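Local atomic coordinates of uncharacterized protein (Bacteroides cellulosilyticus, PDB entry 5JVK), a protein that probably hydrolyses O-glycosidic bonds, as a family 39 glycoside hydrolase built around a (beta/alpha)8 barrel. Residues G342-T347 with D386-F392; D105-H111 with G372-F378; A354-R359 with I491-Y495; G284-Y290 with S335-I341. All coordinates share one frame. Numbering follows the deposited sequence.

Interaction 1: residues G342-T347 with D386-F392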
# COMPACT_ATOMS: atom_id res chain seq x y z
N GLY A 342 -3.52 3.72 5.85
CA GLY A 342 -4.29 4.22 4.71
C GLY A 342 -5.21 5.37 5.02
O GLY A 342 -5.46 5.70 6.18
N TRP A 343 -5.68 6.00 3.95
CA TRP A 343 -6.67 7.06 3.99
C TRP A 343 -7.78 6.69 3.00
O TRP A 343 -7.53 5.97 2.03
CB TRP A 343 -6.04 8.40 3.60
CG TRP A 343 -5.10 8.96 4.63
CD1 TRP A 343 -5.38 9.96 5.52
CD2 TRP A 343 -3.75 8.58 4.88
NE1 TRP A 343 -4.29 10.22 6.30
CE2 TRP A 343 -3.27 9.39 5.93
CE3 TRP A 343 -2.89 7.63 4.31
CZ2 TRP A 343 -1.97 9.27 6.43
CZ3 TRP A 343 -1.61 7.51 4.81
CH2 TRP A 343 -1.15 8.33 5.86
N ASN A 344 -8.99 7.19 3.25
CA ASN A 344 -10.16 6.84 2.44
C ASN A 344 -10.80 8.07 1.80
O ASN A 344 -10.67 9.18 2.32
CB ASN A 344 -11.20 6.09 3.29
CG ASN A 344 -11.73 6.91 4.44
OD1 ASN A 344 -12.59 7.78 4.26
ND2 ASN A 344 -11.23 6.65 5.64
N SER A 345 -11.48 7.84 0.68
CA SER A 345 -12.13 8.92 -0.08
C SER A 345 -13.47 9.43 0.49
O SER A 345 -14.09 10.31 -0.11
CB SER A 345 -12.31 8.51 -1.55
OG SER A 345 -11.06 8.21 -2.15
N THR A 346 -13.92 8.89 1.63
CA THR A 346 -15.09 9.43 2.33
C THR A 346 -14.71 10.67 3.14
O THR A 346 -15.37 11.71 3.03
CB THR A 346 -15.76 8.38 3.24
OG1 THR A 346 -16.17 7.25 2.46
CG2 THR A 346 -16.97 8.96 3.97
N THR A 347 -13.66 10.55 3.96
CA THR A 347 -13.19 11.66 4.81
C THR A 347 -12.03 12.48 4.22
O THR A 347 -11.58 13.45 4.84
CB THR A 347 -12.79 11.16 6.22
OG1 THR A 347 -11.75 10.19 6.10
CG2 THR A 347 -13.98 10.54 6.92
N ASP A 386 -20.56 7.20 1.44
CA ASP A 386 -20.45 7.62 2.85
C ASP A 386 -20.06 6.50 3.84
O ASP A 386 -20.10 6.71 5.05
CB ASP A 386 -21.72 8.35 3.31
CG ASP A 386 -22.92 7.43 3.48
OD1 ASP A 386 -23.07 6.47 2.70
OD2 ASP A 386 -23.73 7.69 4.40
N ASN A 387 -19.69 5.32 3.32
CA ASN A 387 -19.12 4.23 4.12
C ASN A 387 -17.60 4.24 3.93
O ASN A 387 -17.12 3.99 2.83
CB ASN A 387 -19.72 2.89 3.65
CG ASN A 387 -19.22 1.69 4.44
OD1 ASN A 387 -18.42 1.81 5.38
ND2 ASN A 387 -19.69 0.51 4.07
N ILE A 388 -16.86 4.53 5.01
CA ILE A 388 -15.39 4.69 4.91
C ILE A 388 -14.67 3.42 4.44
O ILE A 388 -13.69 3.51 3.71
CB ILE A 388 -14.73 5.19 6.23
CG1 ILE A 388 -14.86 4.19 7.39
CG2 ILE A 388 -15.30 6.55 6.64
CD1 ILE A 388 -14.00 4.55 8.58
N GLU A 389 -15.19 2.26 4.83
CA GLU A 389 -14.57 0.97 4.51
C GLU A 389 -14.68 0.61 3.02
O GLU A 389 -13.92 -0.23 2.54
CB GLU A 389 -15.18 -0.15 5.37
CG GLU A 389 -14.99 0.00 6.88
CD GLU A 389 -13.54 -0.11 7.35
OE1 GLU A 389 -12.69 -0.65 6.62
OE2 GLU A 389 -13.25 0.35 8.47
N HIS A 390 -15.61 1.24 2.30
CA HIS A 390 -15.76 1.07 0.85
C HIS A 390 -14.93 2.06 0.01
O HIS A 390 -15.07 2.07 -1.22
CB HIS A 390 -17.24 1.23 0.46
CG HIS A 390 -18.12 0.13 0.95
ND1 HIS A 390 -19.45 0.03 0.60
CD2 HIS A 390 -17.87 -0.93 1.75
CE1 HIS A 390 -19.98 -1.03 1.17
NE2 HIS A 390 -19.04 -1.63 1.88
N ASN A 391 -14.09 2.88 0.65
CA ASN A 391 -13.38 3.96 -0.05
C ASN A 391 -11.87 4.07 0.24
O ASN A 391 -11.25 5.08 -0.09
CB ASN A 391 -14.09 5.28 0.24
CG ASN A 391 -15.48 5.34 -0.37
OD1 ASN A 391 -16.48 5.23 0.33
ND2 ASN A 391 -15.54 5.49 -1.68
N PHE A 392 -11.27 3.01 0.81
CA PHE A 392 -9.82 2.98 1.06
C PHE A 392 -8.98 2.58 -0.17
O PHE A 392 -7.75 2.61 -0.10
CB PHE A 392 -9.49 2.01 2.21
CG PHE A 392 -9.67 2.59 3.58
CD1 PHE A 392 -8.68 3.38 4.15
CD2 PHE A 392 -10.83 2.34 4.31
CE1 PHE A 392 -8.84 3.92 5.42
CE2 PHE A 392 -10.99 2.87 5.58
CZ PHE A 392 -10.00 3.66 6.14

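Interaction 2: residues D105-H111 with G372-F378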
# COMPACT_ATOMS: atom_id res chain seq x y z
N ASP A 105 10.00 -2.24 0.37
CA ASP A 105 9.19 -1.87 1.54
C ASP A 105 7.74 -1.46 1.23
O ASP A 105 6.95 -1.27 2.15
CB ASP A 105 9.89 -0.78 2.39
CG ASP A 105 10.17 0.51 1.62
OD1 ASP A 105 10.00 0.55 0.38
OD2 ASP A 105 10.58 1.49 2.26
N MET A 106 7.39 -1.34 -0.06
CA MET A 106 6.02 -1.02 -0.45
C MET A 106 5.17 -2.28 -0.51
O MET A 106 5.45 -3.17 -1.31
CB MET A 106 5.96 -0.30 -1.81
CG MET A 106 6.27 1.19 -1.74
SD MET A 106 5.99 2.10 -3.27
CE MET A 106 4.22 1.89 -3.50
N GLY A 107 4.15 -2.35 0.34
CA GLY A 107 3.16 -3.42 0.31
C GLY A 107 1.76 -2.87 0.13
O GLY A 107 1.56 -1.65 0.20
N VAL A 108 0.79 -3.75 -0.09
CA VAL A 108 -0.62 -3.37 -0.19
C VAL A 108 -1.53 -4.49 0.31
O VAL A 108 -1.29 -5.66 0.03
CB VAL A 108 -0.99 -2.95 -1.63
CG1 VAL A 108 -0.89 -4.12 -2.61
CG2 VAL A 108 -2.38 -2.32 -1.68
N CYS A 109 -2.58 -4.13 1.05
CA CYS A 109 -3.55 -5.10 1.55
C CYS A 109 -4.51 -5.48 0.43
O CYS A 109 -5.08 -4.60 -0.22
CB CYS A 109 -4.32 -4.54 2.74
SG CYS A 109 -3.28 -4.31 4.20
N VAL A 110 -4.69 -6.78 0.21
CA VAL A 110 -5.46 -7.30 -0.92
C VAL A 110 -6.51 -8.31 -0.43
O VAL A 110 -6.17 -9.37 0.10
CB VAL A 110 -4.55 -8.00 -1.96
CG1 VAL A 110 -5.35 -8.38 -3.20
CG2 VAL A 110 -3.37 -7.12 -2.33
N HIS A 111 -7.78 -7.96 -0.62
CA HIS A 111 -8.88 -8.89 -0.41
C HIS A 111 -9.08 -9.71 -1.70
O HIS A 111 -8.60 -9.29 -2.76
CB HIS A 111 -10.17 -8.14 -0.07
CG HIS A 111 -10.06 -7.31 1.17
ND1 HIS A 111 -9.91 -7.85 2.42
CD2 HIS A 111 -10.07 -5.97 1.34
CE1 HIS A 111 -9.84 -6.89 3.32
NE2 HIS A 111 -9.93 -5.73 2.69
N GLY A 372 8.32 -3.34 5.68
CA GLY A 372 7.05 -3.53 4.97
C GLY A 372 5.95 -2.60 5.46
O GLY A 372 5.41 -2.80 6.55
N VAL A 373 5.65 -1.59 4.66
CA VAL A 373 4.55 -0.67 4.92
C VAL A 373 3.43 -0.98 3.94
O VAL A 373 3.56 -0.72 2.74
CB VAL A 373 5.01 0.80 4.79
CG1 VAL A 373 3.84 1.76 4.97
CG2 VAL A 373 6.12 1.08 5.80
N PHE A 374 2.34 -1.54 4.45
CA PHE A 374 1.25 -2.07 3.63
C PHE A 374 0.07 -1.11 3.57
O PHE A 374 -0.57 -0.83 4.58
CB PHE A 374 0.78 -3.42 4.17
CG PHE A 374 1.78 -4.52 4.03
CD1 PHE A 374 1.62 -5.51 3.06
CD2 PHE A 374 2.90 -4.59 4.86
CE1 PHE A 374 2.54 -6.54 2.93
CE2 PHE A 374 3.83 -5.60 4.73
CZ PHE A 374 3.65 -6.58 3.77
N TRP A 375 -0.22 -0.60 2.37
CA TRP A 375 -1.36 0.28 2.17
C TRP A 375 -2.67 -0.48 2.32
O TRP A 375 -2.83 -1.54 1.71
CB TRP A 375 -1.32 0.93 0.78
CG TRP A 375 -2.51 1.80 0.50
CD1 TRP A 375 -3.68 1.42 -0.09
CD2 TRP A 375 -2.65 3.19 0.81
NE1 TRP A 375 -4.54 2.49 -0.17
CE2 TRP A 375 -3.93 3.59 0.38
CE3 TRP A 375 -1.81 4.13 1.41
CZ2 TRP A 375 -4.39 4.90 0.52
CZ3 TRP A 375 -2.27 5.43 1.55
CH2 TRP A 375 -3.55 5.80 1.10
N TYR A 376 -3.58 0.05 3.12
CA TYR A 376 -4.95 -0.47 3.19
C TYR A 376 -5.86 0.45 2.38
O TYR A 376 -5.97 1.63 2.72
CB TYR A 376 -5.46 -0.56 4.64
CG TYR A 376 -6.77 -1.31 4.69
CD1 TYR A 376 -6.78 -2.70 4.79
CD2 TYR A 376 -7.99 -0.65 4.58
CE1 TYR A 376 -7.97 -3.41 4.80
CE2 TYR A 376 -9.19 -1.35 4.59
CZ TYR A 376 -9.18 -2.72 4.70
OH TYR A 376 -10.36 -3.43 4.72
N ASP A 377 -6.50 -0.02 1.30
CA ASP A 377 -6.28 -1.34 0.67
C ASP A 377 -6.26 -1.15 -0.85
O ASP A 377 -6.35 -0.02 -1.34
CB ASP A 377 -7.34 -2.36 1.14
CG ASP A 377 -8.78 -1.94 0.85
OD1 ASP A 377 -9.03 -0.84 0.31
OD2 ASP A 377 -9.68 -2.74 1.17
N PHE A 378 -6.13 -2.25 -1.60
CA PHE A 378 -5.93 -2.15 -3.04
C PHE A 378 -7.17 -1.70 -3.80
O PHE A 378 -7.10 -0.78 -4.61
CB PHE A 378 -5.43 -3.48 -3.62
CG PHE A 378 -5.02 -3.37 -5.06
CD1 PHE A 378 -5.73 -4.03 -6.06
CD2 PHE A 378 -3.95 -2.56 -5.43
CE1 PHE A 378 -5.35 -3.91 -7.39
CE2 PHE A 378 -3.57 -2.43 -6.75
CZ PHE A 378 -4.28 -3.10 -7.73

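Interaction 3: residues A354-R359 with I491-Y495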
# COMPACT_ATOMS: atom_id res chain seq x y z
N ALA A 354 -4.22 10.42 -2.62
CA ALA A 354 -3.05 10.24 -3.47
C ALA A 354 -1.82 10.93 -2.89
O ALA A 354 -0.76 10.31 -2.75
CB ALA A 354 -3.33 10.77 -4.87
N ALA A 355 -1.97 12.20 -2.53
CA ALA A 355 -0.90 12.98 -1.92
C ALA A 355 -0.35 12.30 -0.66
O ALA A 355 0.87 12.20 -0.49
CB ALA A 355 -1.38 14.39 -1.59
N TYR A 356 -1.24 11.83 0.21
CA TYR A 356 -0.84 11.21 1.47
C TYR A 356 -0.21 9.84 1.29
O TYR A 356 0.62 9.43 2.11
CB TYR A 356 -2.02 11.15 2.46
CG TYR A 356 -2.63 12.49 2.85
CD1 TYR A 356 -1.97 13.71 2.62
CD2 TYR A 356 -3.87 12.54 3.49
CE1 TYR A 356 -2.54 14.92 2.99
CE2 TYR A 356 -4.44 13.75 3.86
CZ TYR A 356 -3.77 14.93 3.61
OH TYR A 356 -4.33 16.14 3.98
N LEU A 357 -0.59 9.12 0.24
CA LEU A 357 0.05 7.85 -0.10
C LEU A 357 1.52 8.06 -0.45
O LEU A 357 2.39 7.40 0.11
CB LEU A 357 -0.67 7.16 -1.27
CG LEU A 357 -0.22 5.73 -1.63
CD1 LEU A 357 -1.40 4.92 -2.15
CD2 LEU A 357 0.92 5.70 -2.64
N ALA A 358 1.79 8.98 -1.37
CA ALA A 358 3.16 9.30 -1.77
C ALA A 358 3.98 9.80 -0.59
O ALA A 358 5.12 9.37 -0.40
CB ALA A 358 3.16 10.35 -2.88
N ARG A 359 3.38 10.69 0.19
CA ARG A 359 4.04 11.26 1.37
C ARG A 359 4.34 10.22 2.46
O ARG A 359 5.38 10.30 3.11
CB ARG A 359 3.22 12.44 1.93
CG ARG A 359 3.49 13.71 1.14
CD ARG A 359 2.36 14.72 1.13
NE ARG A 359 2.05 15.27 2.45
CZ ARG A 359 1.23 16.31 2.66
NH1 ARG A 359 0.64 16.95 1.64
NH2 ARG A 359 1.01 16.73 3.90
N ILE A 491 0.21 19.96 -2.14
CA ILE A 491 0.13 18.77 -1.27
C ILE A 491 0.70 17.52 -1.95
O ILE A 491 1.26 16.65 -1.27
CB ILE A 491 -1.31 18.52 -0.75
CG1 ILE A 491 -2.30 18.22 -1.88
CG2 ILE A 491 -1.79 19.70 0.09
CD1 ILE A 491 -3.67 17.80 -1.39
N LEU A 492 0.57 17.44 -3.27
CA LEU A 492 1.10 16.34 -4.07
C LEU A 492 2.61 16.53 -4.28
O LEU A 492 3.02 17.55 -4.82
CB LEU A 492 0.41 16.29 -5.43
CG LEU A 492 -1.11 16.08 -5.40
CD1 LEU A 492 -1.77 16.71 -6.62
CD2 LEU A 492 -1.43 14.59 -5.30
N PRO A 493 3.44 15.55 -3.85
CA PRO A 493 4.87 15.73 -4.06
C PRO A 493 5.30 15.80 -5.52
O PRO A 493 4.72 15.13 -6.38
CB PRO A 493 5.48 14.48 -3.40
CG PRO A 493 4.48 14.06 -2.40
CD PRO A 493 3.15 14.36 -3.03
N GLN A 494 6.30 16.64 -5.79
CA GLN A 494 6.98 16.67 -7.08
C GLN A 494 8.43 16.29 -6.84
O GLN A 494 8.90 16.28 -5.70
CB GLN A 494 6.87 18.05 -7.74
CG GLN A 494 7.66 19.17 -7.07
CD GLN A 494 7.20 20.54 -7.52
OE1 GLN A 494 7.90 21.23 -8.25
NE2 GLN A 494 6.01 20.94 -7.08
N TYR A 495 9.14 15.98 -7.92
CA TYR A 495 10.45 15.34 -7.85
C TYR A 495 11.45 15.98 -8.82
O TYR A 495 11.11 16.23 -9.98
CB TYR A 495 10.31 13.85 -8.17
CG TYR A 495 9.19 13.15 -7.43
CD1 TYR A 495 9.39 12.63 -6.16
CD2 TYR A 495 7.93 13.01 -8.01
CE1 TYR A 495 8.37 11.98 -5.48
CE2 TYR A 495 6.90 12.36 -7.34
CZ TYR A 495 7.13 11.85 -6.07
OH TYR A 495 6.11 11.21 -5.40

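Interaction 4: residues G284-Y290 with S335-I341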
# COMPACT_ATOMS: atom_id res chain seq x y z
N GLY A 284 9.13 -10.25 15.18
CA GLY A 284 8.74 -8.86 15.04
C GLY A 284 7.31 -8.63 15.48
O GLY A 284 6.62 -9.59 15.85
N TYR A 285 6.87 -7.38 15.46
CA TYR A 285 5.48 -7.03 15.74
C TYR A 285 4.95 -6.06 14.69
O TYR A 285 5.73 -5.48 13.93
CB TYR A 285 5.31 -6.45 17.15
CG TYR A 285 5.91 -5.07 17.38
CD1 TYR A 285 5.13 -3.91 17.29
CD2 TYR A 285 7.26 -4.93 17.70
CE1 TYR A 285 5.69 -2.66 17.50
CE2 TYR A 285 7.82 -3.68 17.92
CZ TYR A 285 7.03 -2.55 17.81
OH TYR A 285 7.60 -1.31 18.03
N SER A 286 3.63 -5.89 14.65
CA SER A 286 2.99 -5.02 13.68
C SER A 286 2.15 -3.92 14.33
O SER A 286 1.62 -4.09 15.43
CB SER A 286 2.12 -5.84 12.72
OG SER A 286 1.08 -6.51 13.42
N ILE A 287 2.03 -2.80 13.62
CA ILE A 287 1.19 -1.67 14.01
C ILE A 287 0.26 -1.26 12.87
O ILE A 287 0.59 -1.45 11.70
CB ILE A 287 2.02 -0.45 14.47
CG1 ILE A 287 3.04 -0.03 13.41
CG2 ILE A 287 2.73 -0.76 15.78
CD1 ILE A 287 3.48 1.41 13.55
N HIS A 288 -0.88 -0.68 13.22
CA HIS A 288 -1.85 -0.13 12.27
C HIS A 288 -2.02 1.37 12.54
O HIS A 288 -3.08 1.80 13.00
CB HIS A 288 -3.20 -0.85 12.40
CG HIS A 288 -3.22 -2.24 11.86
ND1 HIS A 288 -4.39 -2.96 11.72
CD2 HIS A 288 -2.24 -3.04 11.39
CE1 HIS A 288 -4.12 -4.15 11.22
NE2 HIS A 288 -2.82 -4.22 11.00
N PRO A 289 -0.97 2.18 12.28
CA PRO A 289 -0.98 3.58 12.73
C PRO A 289 -1.81 4.50 11.82
O PRO A 289 -1.25 5.34 11.11
CB PRO A 289 0.50 3.94 12.69
CG PRO A 289 1.00 3.20 11.50
CD PRO A 289 0.26 1.88 11.53
N TYR A 290 -3.13 4.34 11.85
CA TYR A 290 -4.02 5.16 11.04
C TYR A 290 -4.03 6.60 11.56
O TYR A 290 -4.28 6.83 12.74
CB TYR A 290 -5.45 4.60 11.05
CG TYR A 290 -5.66 3.40 10.15
CD1 TYR A 290 -5.99 3.57 8.80
CD2 TYR A 290 -5.56 2.10 10.64
CE1 TYR A 290 -6.20 2.48 7.97
CE2 TYR A 290 -5.77 1.00 9.81
CZ TYR A 290 -6.08 1.20 8.47
OH TYR A 290 -6.29 0.14 7.63
N SER A 335 11.72 -6.75 14.36
CA SER A 335 11.30 -5.96 13.20
C SER A 335 9.91 -5.37 13.45
O SER A 335 9.07 -5.98 14.12
CB SER A 335 11.30 -6.82 11.93
OG SER A 335 10.54 -8.01 12.11
N VAL A 336 9.68 -4.17 12.92
CA VAL A 336 8.39 -3.48 13.05
C VAL A 336 7.74 -3.42 11.67
O VAL A 336 8.28 -2.82 10.76
CB VAL A 336 8.57 -2.05 13.61
CG1 VAL A 336 7.22 -1.35 13.76
CG2 VAL A 336 9.31 -2.09 14.93
N TRP A 337 6.57 -4.05 11.54
CA TRP A 337 5.86 -4.14 10.27
C TRP A 337 4.61 -3.27 10.29
O TRP A 337 3.74 -3.47 11.13
CB TRP A 337 5.49 -5.60 10.00
CG TRP A 337 6.69 -6.47 9.82
CD1 TRP A 337 7.50 -6.97 10.80
CD2 TRP A 337 7.23 -6.93 8.58
NE1 TRP A 337 8.51 -7.72 10.25
CE2 TRP A 337 8.37 -7.72 8.89
CE3 TRP A 337 6.87 -6.77 7.24
CZ2 TRP A 337 9.14 -8.33 7.90
CZ3 TRP A 337 7.64 -7.38 6.25
CH2 TRP A 337 8.77 -8.15 6.59
N VAL A 338 4.51 -2.32 9.37
CA VAL A 338 3.33 -1.46 9.28
C VAL A 338 2.31 -2.16 8.38
O VAL A 338 2.17 -1.85 7.20
CB VAL A 338 3.70 -0.04 8.77
CG1 VAL A 338 2.48 0.88 8.80
CG2 VAL A 338 4.84 0.53 9.61
N THR A 339 1.60 -3.12 8.97
CA THR A 339 0.75 -4.05 8.20
C THR A 339 -0.57 -3.45 7.72
O THR A 339 -1.22 -4.03 6.85
CB THR A 339 0.49 -5.35 8.98
OG1 THR A 339 -0.16 -5.07 10.22
CG2 THR A 339 1.80 -6.09 9.24
N GLU A 340 -0.97 -2.31 8.28
CA GLU A 340 -2.01 -1.47 7.66
C GLU A 340 -1.72 0.01 7.89
O GLU A 340 -1.43 0.43 9.01
CB GLU A 340 -3.41 -1.77 8.22
CG GLU A 340 -3.97 -3.15 7.91
CD GLU A 340 -5.40 -3.34 8.38
OE1 GLU A 340 -6.09 -2.34 8.70
OE2 GLU A 340 -5.84 -4.50 8.45
N ILE A 341 -1.80 0.79 6.82
CA ILE A 341 -1.91 2.24 6.93
C ILE A 341 -2.65 2.73 5.69
O ILE A 341 -2.46 2.18 4.60
CB ILE A 341 -0.54 2.93 7.10
CG1 ILE A 341 -0.71 4.43 7.36
CG2 ILE A 341 0.37 2.70 5.90
CD1 ILE A 341 0.56 5.13 7.80

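Interaction 1: residues G342-T347 with D386-F392
Two barrel loops run side by side here, with the CA atoms of Asn344 and Phe392 4.1 Å apart. They follow strands 335-341 and 373-375, the last two of the (beta/alpha)8 barrel. The second loop includes a short 3-10 segment, 388-390. One backbone hydrogen bond joins the loops, from Ser345 N to Asn391 O (2.9 Å). Asn344 CA also sits 3.3 Å from Asn391 O in a CA-H...O contact. Asn344 then turns its own loop with an Asx motif: its OD1 accepts from Thr347 N at 3.0 Å. Thr346 packs on Ile388, with its CB 3.9 Å from Ile388 CG2, while its OG1 bonds to Pro385 O. Trp343 points away from the second loop, and its ring packs on helix 350-366, meeting Tyr356 edge-to-face. Its NE1 bonds to Asn294 O. The Phe392 ring is covered on one face by a CH-pi contact: Asn344 CB lies 3.6 Å from the ring centroid, almost exactly on the ring normal.

Interaction 2: residues D105-H111 with G372-F378
The ring of Phe374 lies over Gly107, whose CA is 4.2 Å from the ring centroid in a CH-pi contact. A CB on residue 107 would collide with Phe374 CD1, so the ring occupies the place where a side chain would be. The backbones form a parallel ladder that closes the (beta/alpha)8 barrel, first strand against last. Its bonds are Val373 N to Asp105 O (2.8 Å), Gly107 N to Val373 O (3.0 Å), Trp375 N to Gly107 O (3.0 Å) and Cys109 N to Trp375 O (2.7 Å). The pairing then shifts: Cys109 O accepts from Phe378 N at 2.9 Å. The peptide bond between Tyr376 and Asp377 is cis. A non-proline cis peptide after the last barrel strand is a recurring feature of related clan GH-A enzymes. Just before the cis bond, Tyr376 OH accepts from His111 NE2 at 3.1 Å, and Cys109 SG lies at the edge of the Tyr376 ring. Val108 CG2 packs 3.8 Å from Phe378 CB. Asp105 forms a salt bridge with Arg365. Helix 118-127 covers Val108, Val110 and Phe378, and helix 350-366 covers Met106, Val373 and Trp375. Strand 132-138 flanks 105-111, while Phe374 bonds through its backbone to Val338 of strand 335-341.

Interaction 3: residues A354-R359 with I491-Y495
Arg359 bends at chi3 (p), and the bend brings the end of the side chain to Ile491, whose O lies at the edge of the guanidinium. NH1 donates to Ile491 O at 3.0 Å. NH2 forms a salt bridge with Asp297, so the guanidinium links two partners. Lower on the same side chain, Arg359 CG rests 3.7 Å from Pro493 CG. Leu492 starts away from the helix, but its m, t conformation carries CD2 back to 3.7 Å from Ala355 CB. This contact joins helix 350-366 of the (beta/alpha)8 barrel to the antiparallel beta domain that follows it, where strand 494-498 belongs to a six-stranded sheet. The helix offers small residues on this face. Ala355 allows a close approach, with its CA only 4.5 Å from that of Leu492. Ile491, p at chi1, sets CG1 3.9 Å from Ala355 CB. Pro493 CG lies 4.0 Å from Ala358 CB. Tyr495 leaves sideways in the m rotamer, but its OH ends 4.0 Å from Ala358 CB. It also touches Leu362 and helix 403-415.

Interaction 4: residues G284-Y290 with S335-I341
Strand 335-341 kinks at Val338, the centre of an inverse gamma turn. Thr339 N makes weak hydrogen bonds to Trp337 O (3.1 Å) and Ile287 O (3.4 Å). Before the kink the two parallel strands, neighbours in the (beta/alpha)8 barrel, pair regularly: Tyr285 N to Ser335 O (2.9 Å), Trp337 N to Tyr285 O (2.9 Å) and Ile287 N to Trp337 O (3.1 Å). Tyr285, Ile287, Val336 and Val338 pack on the face covered by helix 312-325. After the kink, polar side chains meet. His288 NE2 donates to Thr339 OG1 at 2.9 Å, and its ND1 bonds to Glu223. Thr339 OG1 also hydrogen-bonds to Glu219. Glu340 CB lies over the His288 ring, 3.6 Å from the centroid. Tyr290 OH donates to Glu340 OE1 at 2.7 Å, while Glu340 OE2 forms a salt bridge with Arg134. Glu340 stands at the end of the seventh barrel strand, where clan GH-A enzymes carry their nucleophile. Held by Tyr290 and Arg134, its carboxylate is probably ionised, consistent with that role.

Overall arrangement
Interactions 2 and 4 are two seams of one barrel, with centres about 11 Å apart. They join through Phe374 N and Val338 O (2.8 Å), and again through Tyr376 N and Ile341 O (2.8 Å). Both reach the probable active site, and the side chains of His111 and Glu340 are each about 3 Å from a bound glycerol, probably from the crystallisation liquor. Interaction 1 continues from both seams: Phe392 O is 3.2 Å from Asp377 N, and Gly342 O is 3.4 Å from Tyr290 CD1. Interaction 3 lies on the outer side. It meets interaction 1 where Trp343 CD1 is 3.6 Å from Tyr356 CD2, but its centre is about 21 Å from that of interaction 4.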